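Local coordinates for nitroreductase family protein (Sphingopyxis sp., PDB 7DP1) that reduces dinitroaniline herbicides with NADPH as electron donor and FMN as bound cofactor, at the interface of chains A and B. Sequence-based numbering; all coordinates share one arbitrary frame. Chains: chain A/B, Nitroreductase family protein.

The interface of chains A and B. Residues chain A 9-11, 14, 40, 164, 167-168; chain B 9-12, 14, 167.
This patch belongs to the two-fold dimer interface of a nitroreductase-family flavoenzyme, a family that typically works as an intertwined homodimer. Its core is the start of helix 11-17 of one chain, capped by a glutamate at the end of helix 148-167 of the other. A:Glu167 reaches across with an extended side chain, CG anti to the backbone N (chi1 -178°). Its carboxylate grips the first turn of the chain B helix with both oxygens. A:Glu167 OE1 takes the hydroxyl OG of B:Ser12 at 2.5 Å on its syn lone pair, a very short bond. A:Glu167 OE2 takes the backbone N of B:Ser12 at 3.1 Å in a nearly straight bond (169° at H), with the donor above the carboxylate plane. The two bonds together fix the rotation of the carboxylate. Facing a helix N-terminus, the group would tend to be stabilised as the anion. An alanine here would remove both acceptors and would probably leave the first turn of the chain B helix less firmly anchored.

B:Ser12 OG lies anti to its carbonyl carbon (chi1 -67°), which turns it towards A:Glu167. A methyl of A:Leu164, CD2, packs against B:Ser12 OG at 3.5 Å. A:His168 only grazes the partner. A:His168 ND1 donates to the carbonyl O of A:Leu164 at 2.8 Å, with that oxygen in the ring plane, which holds the imidazole in place.

Near the two-fold axis, A:Ser10 and B:Ser10 pair as an antiparallel bridge, their CA atoms 4.0 Å apart. The hydrogen bonds beside this bridge are weak: A:Ala11 N to B:Leu9 O measures 3.3 Å, and its twin is also weak. The Ala11 methyls pack against the partner's carboxylate. A:Ala14 is looser and hides little surface, its CB only reaching B:Ala11 CB at 4.2 Å. Another loose contact comes from A:Ile40, whose CD1 reaches B:Ser12 OG at 3.9 Å.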
ATOM      1  N   LEU A   9      17.534  13.522  -2.034  1.00 61.81           N
ATOM      2  CA  LEU A   9      16.094  13.767  -1.960  1.00 63.35           C
ATOM      3  C   LEU A   9      15.409  13.075  -0.768  1.00 57.71           C
ATOM      4  O   LEU A   9      15.414  11.846  -0.660  1.00 62.55           O
ATOM      5  CB  LEU A   9      15.414  13.321  -3.256  1.00 65.64           C
ATOM      6  CG  LEU A   9      14.039  13.960  -3.472  1.00 61.81           C
ATOM      7  CD1 LEU A   9      14.212  15.427  -3.763  1.00 53.94           C
ATOM      8  CD2 LEU A   9      13.249  13.283  -4.584  1.00 63.35           C
ATOM      9  N   SER A  10      14.809  13.867   0.117  1.00 58.13           N
ATOM     10  CA  SER A  10      14.159  13.343   1.329  1.00 58.03           C
ATOM     11  C   SER A  10      12.823  12.639   1.065  1.00 53.27           C
ATOM     12  O   SER A  10      12.156  12.909   0.071  1.00 53.34           O
ATOM     13  CB  SER A  10      13.918  14.472   2.318  1.00 66.90           C
ATOM     14  OG  SER A  10      12.733  15.169   1.972  1.00 68.20           O
ATOM     15  N   ALA A  11      12.424  11.741   1.962  1.00 56.02           N
ATOM     16  CA  ALA A  11      11.162  11.016   1.801  1.00 53.37           C
ATOM     17  C   ALA A  11       9.964  11.974   1.629  1.00 51.38           C
ATOM     18  O   ALA A  11       9.069  11.718   0.819  1.00 50.35           O
ATOM     19  CB  ALA A  11      10.936  10.066   2.986  1.00 52.88           C
ATOM     20  N   ALA A  14      10.098  13.212  -1.843  1.00 49.11           N
ATOM     21  CA  ALA A  14       9.715  12.137  -2.738  1.00 43.58           C
ATOM     22  C   ALA A  14       8.197  12.030  -2.794  1.00 39.37           C
ATOM     23  O   ALA A  14       7.621  12.026  -3.877  1.00 41.56           O
ATOM     24  CB  ALA A  14      10.345  10.797  -2.298  1.00 43.91           C
ATOM     25  N   ILE A  40      15.824  -2.468  -2.467  1.00 33.76           N
ATOM     26  CA  ILE A  40      15.456  -1.552  -1.376  1.00 34.08           C
ATOM     27  C   ILE A  40      13.959  -1.591  -1.108  1.00 36.91           C
ATOM     28  O   ILE A  40      13.531  -1.582   0.051  1.00 35.11           O
ATOM     29  CB  ILE A  40      15.861  -0.102  -1.676  1.00 44.16           C
ATOM     30  CG1 ILE A  40      17.345  -0.010  -2.058  1.00 50.63           C
ATOM     31  CG2 ILE A  40      15.594   0.756  -0.459  1.00 49.53           C
ATOM     32  CD1 ILE A  40      17.791   1.386  -2.419  1.00 59.85           C
ATOM     33  N   LEU A 164      10.925   5.425  -4.680  1.00 28.56           N
ATOM     34  CA  LEU A 164      12.332   5.214  -5.045  1.00 37.24           C
ATOM     35  C   LEU A 164      12.635   5.686  -6.466  1.00 45.85           C
ATOM     36  O   LEU A 164      13.735   6.175  -6.752  1.00 45.28           O
ATOM     37  CB  LEU A 164      12.697   3.735  -4.922  1.00 35.31           C
ATOM     38  CG  LEU A 164      12.826   3.264  -3.474  1.00 37.78           C
ATOM     39  CD1 LEU A 164      12.760   1.720  -3.349  1.00 28.63           C
ATOM     40  CD2 LEU A 164      14.097   3.804  -2.869  1.00 36.21           C
ATOM     41  N   GLU A 167      12.913   9.456  -6.425  1.00 36.77           N
ATOM     42  CA  GLU A 167      14.211   9.749  -5.815  1.00 47.08           C
ATOM     43  C   GLU A 167      15.356   9.596  -6.812  1.00 49.30           C
ATOM     44  O   GLU A 167      16.346  10.330  -6.741  1.00 53.29           O
ATOM     45  CB  GLU A 167      14.458   8.833  -4.614  1.00 50.46           C
ATOM     46  CG  GLU A 167      15.766   9.098  -3.873  1.00 61.30           C
ATOM     47  CD  GLU A 167      16.048   8.069  -2.788  1.00 72.96           C
ATOM     48  OE1 GLU A 167      15.977   6.860  -3.089  1.00 79.17           O
ATOM     49  OE2 GLU A 167      16.351   8.465  -1.640  1.00 77.12           O
ATOM     50  N   HIS A 168      15.238   8.646  -7.734  1.00 46.29           N
ATOM     51  CA  HIS A 168      16.327   8.428  -8.684  1.00 52.19           C
ATOM     52  C   HIS A 168      16.059   9.068 -10.047  1.00 57.24           C
ATOM     53  O   HIS A 168      16.725   8.757 -11.027  1.00 55.90           O
ATOM     54  CB  HIS A 168      16.612   6.936  -8.856  1.00 48.02           C
ATOM     55  CG  HIS A 168      17.226   6.288  -7.650  1.00 57.27           C
ATOM     56  ND1 HIS A 168      16.477   5.805  -6.598  1.00 56.23           N
ATOM     57  CD2 HIS A 168      18.523   6.041  -7.335  1.00 60.58           C
ATOM     58  CE1 HIS A 168      17.284   5.283  -5.688  1.00 54.74           C
ATOM     59  NE2 HIS A 168      18.529   5.418  -6.108  1.00 61.93           N
TER
ATOM     60  N   LEU B   9      16.924  13.176   5.594  1.00 70.91           N
ATOM     61  CA  LEU B   9      16.939  11.721   5.432  1.00 66.03           C
ATOM     62  C   LEU B   9      16.283  11.274   4.117  1.00 57.97           C
ATOM     63  O   LEU B   9      15.083  11.491   3.905  1.00 55.80           O
ATOM     64  CB  LEU B   9      16.240  11.051   6.613  1.00 67.21           C
ATOM     65  CG  LEU B   9      16.578   9.578   6.866  1.00 62.18           C
ATOM     66  CD1 LEU B   9      18.009   9.443   7.380  1.00 57.11           C
ATOM     67  CD2 LEU B   9      15.586   8.964   7.837  1.00 54.91           C
ATOM     68  N   SER B  10      17.062  10.613   3.259  1.00 55.24           N
ATOM     69  CA  SER B  10      16.590  10.202   1.934  1.00 57.19           C
ATOM     70  C   SER B  10      15.590   9.061   1.984  1.00 54.96           C
ATOM     71  O   SER B  10      15.624   8.242   2.904  1.00 56.90           O
ATOM     72  CB  SER B  10      17.768   9.764   1.076  1.00 63.86           C
ATOM     73  OG  SER B  10      18.117   8.428   1.398  1.00 62.96           O
ATOM     74  N   ALA B  11      14.731   8.982   0.969  1.00 54.08           N
ATOM     75  CA  ALA B  11      13.702   7.948   0.904  1.00 49.81           C
ATOM     76  C   ALA B  11      14.289   6.535   1.019  1.00 41.46           C
ATOM     77  O   ALA B  11      13.706   5.650   1.661  1.00 45.22           O
ATOM     78  CB  ALA B  11      12.908   8.087  -0.382  1.00 56.89           C
ATOM     79  N   SER B  12      15.432   6.327   0.383  1.00 37.15           N
ATOM     80  CA  SER B  12      16.151   5.059   0.475  1.00 41.62           C
ATOM     81  C   SER B  12      16.508   4.764   1.921  1.00 44.27           C
ATOM     82  O   SER B  12      16.231   3.685   2.434  1.00 50.13           O
ATOM     83  CB  SER B  12      17.434   5.096  -0.370  1.00 48.77           C
ATOM     84  OG  SER B  12      17.151   5.168  -1.757  1.00 57.10           O
ATOM     85  N   ALA B  14      15.224   6.138   4.616  1.00 39.52           N
ATOM     86  CA  ALA B  14      14.004   5.959   5.398  1.00 45.09           C
ATOM     87  C   ALA B  14      13.529   4.527   5.261  1.00 39.07           C
ATOM     88  O   ALA B  14      13.199   3.878   6.249  1.00 36.90           O
ATOM     89  CB  ALA B  14      12.901   6.920   4.946  1.00 42.28           C
ATOM     90  N   GLU B 167      11.619   9.432   9.066  1.00 35.82           N
ATOM     91  CA  GLU B 167      12.273  10.674   8.624  1.00 44.76           C
ATOM     92  C   GLU B 167      12.224  11.788   9.658  1.00 46.24           C
ATOM     93  O   GLU B 167      13.104  12.638   9.742  1.00 62.16           O
ATOM     94  CB  GLU B 167      11.630  11.161   7.321  1.00 38.29           C
ATOM     95  CG  GLU B 167      12.283  12.414   6.735  1.00 54.93           C
ATOM     96  CD  GLU B 167      11.534  12.940   5.529  1.00 70.76           C
ATOM     97  OE1 GLU B 167      10.301  13.134   5.609  1.00 73.57           O
ATOM     98  OE2 GLU B 167      12.178  13.137   4.483  1.00 81.82           O
TER